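Local coordinates for N-acetyl-beta-D glucosaminidase (Rhizomucor miehei CAU432, PDB 4ZM6), which binds acetyl-CoA in a GCN5-related glucosamine N-acetyltransferase region and probably hydrolyses beta-N-acetylglucosaminides as a family 3 glycoside hydrolase, at residues F412-A417 and Y501-H506. Sequence-based numbering, arbitrary orientation.
Sequences FNSFHA and YTPPAH
F412, F415 and H506 form an aromatic cluster around the N-terminal ends of helices 413-422 and 503-513. S414 OG and H506 ND1 are joined by a hydrogen bond of 2.7 Å. OG sits at the edge of the imidazole, near its plane. It is placed there by a chi1 of 49°, between the backbone N and the carbonyl carbon. S414 CB packs on P503, 3.8 Å from P503 CB. The H506 ring is covered on both sides. F415 CB lies over one face, a CH-pi contact 4.2 Å from the ring centroid, and F415 CD2 comes within 3.5 Å of H506 CD2. The two ring planes are oblique, at 52°. T502 O lies over the opposite face, toward the rim. The F412 ring lies nearly parallel to the H506 ring, at 8°, but is displaced to one side with little overlap. The bond and the covered faces would limit rotation of the imidazole. The start of helix 413-422 lies against the sheet of strands 392-397 and 426-431: F415 stacks on F394, and F412 touches A396 and Y428. T502 OG1 is hydrogen-bonded to E500 OE1, and T502, at the N-cap position of helix 503-513, packs on Y368 of helix 357-368.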
loop_
_atom_site.group_PDB
_atom_site.type_symbol
_atom_site.label_atom_id
_atom_site.label_comp_id
_atom_site.label_asym_id
_atom_site.label_seq_id
_atom_site.Cartn_x
_atom_site.Cartn_y
_atom_site.Cartn_z
ATOM N N PHE A 412 -0.334 20.648 -37.700
ATOM C CA PHE A 412 -0.072 21.901 -37.039
ATOM C C PHE A 412 -0.884 23.025 -37.613
ATOM O O PHE A 412 -0.724 24.148 -37.253
ATOM C CB PHE A 412 1.358 22.253 -37.241
ATOM C CG PHE A 412 2.234 21.821 -36.155
ATOM C CD1 PHE A 412 2.240 22.477 -34.968
ATOM C CD2 PHE A 412 3.084 20.773 -36.335
ATOM C CE1 PHE A 412 3.083 22.086 -33.965
ATOM C CE2 PHE A 412 3.935 20.376 -35.345
ATOM C CZ PHE A 412 3.936 21.034 -34.156
ATOM N N ASN A 413 -1.740 22.706 -38.538
ATOM C CA ASN A 413 -2.682 23.675 -39.105
ATOM C C ASN A 413 -3.731 24.163 -38.122
ATOM O O ASN A 413 -4.156 25.318 -38.195
ATOM C CB ASN A 413 -3.431 23.069 -40.294
ATOM C CG ASN A 413 -2.585 22.988 -41.539
ATOM O OD1 ASN A 413 -1.407 23.359 -41.541
ATOM N ND2 ASN A 413 -3.184 22.498 -42.614
ATOM N N SER A 414 -4.192 23.274 -37.245
ATOM C CA SER A 414 -5.122 23.664 -36.191
ATOM C C SER A 414 -4.447 24.678 -35.263
ATOM O O SER A 414 -5.058 25.664 -34.854
ATOM C CB SER A 414 -5.606 22.442 -35.407
ATOM O OG SER A 414 -4.526 21.614 -35.017
ATOM N N PHE A 415 -3.179 24.440 -34.947
ATOM C CA PHE A 415 -2.389 25.410 -34.202
ATOM C C PHE A 415 -2.480 26.745 -34.937
ATOM O O PHE A 415 -2.817 27.760 -34.337
ATOM C CB PHE A 415 -0.927 24.943 -34.081
ATOM C CG PHE A 415 -0.214 25.437 -32.843
ATOM C CD1 PHE A 415 0.057 26.785 -32.663
ATOM C CD2 PHE A 415 0.216 24.543 -31.875
ATOM C CE1 PHE A 415 0.728 27.233 -31.538
ATOM C CE2 PHE A 415 0.884 24.981 -30.747
ATOM C CZ PHE A 415 1.142 26.330 -30.577
ATOM N N HIS A 416 -2.209 26.719 -36.242
ATOM C CA HIS A 416 -2.266 27.913 -37.095
ATOM C C HIS A 416 -3.613 28.607 -37.001
ATOM O O HIS A 416 -3.676 29.806 -36.760
ATOM C CB HIS A 416 -1.971 27.550 -38.557
ATOM C CG HIS A 416 -2.126 28.693 -39.511
ATOM N ND1 HIS A 416 -1.369 29.843 -39.424
ATOM C CD2 HIS A 416 -2.945 28.862 -40.577
ATOM C CE1 HIS A 416 -1.718 30.672 -40.390
ATOM N NE2 HIS A 416 -2.671 30.101 -41.105
ATOM N N ALA A 417 -4.682 27.843 -37.187
ATOM C CA ALA A 417 -6.049 28.360 -37.048
ATOM C C ALA A 417 -6.259 29.079 -35.718
ATOM O O ALA A 417 -6.811 30.180 -35.671
ATOM C CB ALA A 417 -7.049 27.223 -37.178
ATOM N N TYR A 501 -1.390 16.354 -30.443
ATOM C CA TYR A 501 -1.498 17.330 -31.528
ATOM C C TYR A 501 -2.916 17.474 -32.073
ATOM O O TYR A 501 -3.110 17.914 -33.210
ATOM C CB TYR A 501 -0.513 17.009 -32.665
ATOM C CG TYR A 501 -0.547 15.583 -33.173
ATOM C CD1 TYR A 501 -1.729 14.998 -33.616
ATOM C CD2 TYR A 501 0.611 14.826 -33.228
ATOM C CE1 TYR A 501 -1.753 13.695 -34.085
ATOM C CE2 TYR A 501 0.598 13.526 -33.695
ATOM C CZ TYR A 501 -0.586 12.966 -34.124
ATOM O OH TYR A 501 -0.605 11.674 -34.586
ATOM N N THR A 502 -3.902 17.120 -31.254
ATOM C CA THR A 502 -5.305 17.290 -31.614
ATOM C C THR A 502 -5.664 18.785 -31.696
ATOM O O THR A 502 -5.039 19.613 -31.027
ATOM C CB THR A 502 -6.221 16.583 -30.591
ATOM O OG1 THR A 502 -5.974 17.098 -29.275
ATOM C CG2 THR A 502 -5.972 15.071 -30.599
ATOM N N PRO A 503 -6.665 19.142 -32.524
ATOM C CA PRO A 503 -7.081 20.556 -32.620
ATOM C C PRO A 503 -7.430 21.245 -31.284
ATOM O O PRO A 503 -7.013 22.385 -31.060
ATOM C CB PRO A 503 -8.302 20.512 -33.550
ATOM C CG PRO A 503 -8.165 19.247 -34.323
ATOM C CD PRO A 503 -7.377 18.280 -33.487
ATOM N N PRO A 504 -8.193 20.575 -30.403
ATOM C CA PRO A 504 -8.455 21.234 -29.120
ATOM C C PRO A 504 -7.234 21.372 -28.193
ATOM O O PRO A 504 -7.181 22.306 -27.390
ATOM C CB PRO A 504 -9.537 20.355 -28.480
ATOM C CG PRO A 504 -9.469 19.054 -29.192
ATOM C CD PRO A 504 -9.012 19.363 -30.580
ATOM N N ALA A 505 -6.272 20.462 -28.295
ATOM C CA ALA A 505 -5.037 20.589 -27.524
ATOM C C ALA A 505 -4.227 21.792 -28.012
ATOM O O ALA A 505 -3.610 22.504 -27.211
ATOM C CB ALA A 505 -4.213 19.315 -27.606
ATOM N N HIS A 506 -4.238 22.020 -29.323
ATOM C CA HIS A 506 -3.627 23.217 -29.900
ATOM C C HIS A 506 -4.407 24.486 -29.529
ATOM O O HIS A 506 -3.807 25.522 -29.235
ATOM C CB HIS A 506 -3.509 23.093 -31.421
ATOM C CG HIS A 506 -2.529 22.052 -31.870
ATOM N ND1 HIS A 506 -2.587 21.459 -33.115
ATOM C CD2 HIS A 506 -1.473 21.487 -31.236
ATOM C CE1 HIS A 506 -1.605 20.584 -33.231
ATOM N NE2 HIS A 506 -0.915 20.582 -32.106
#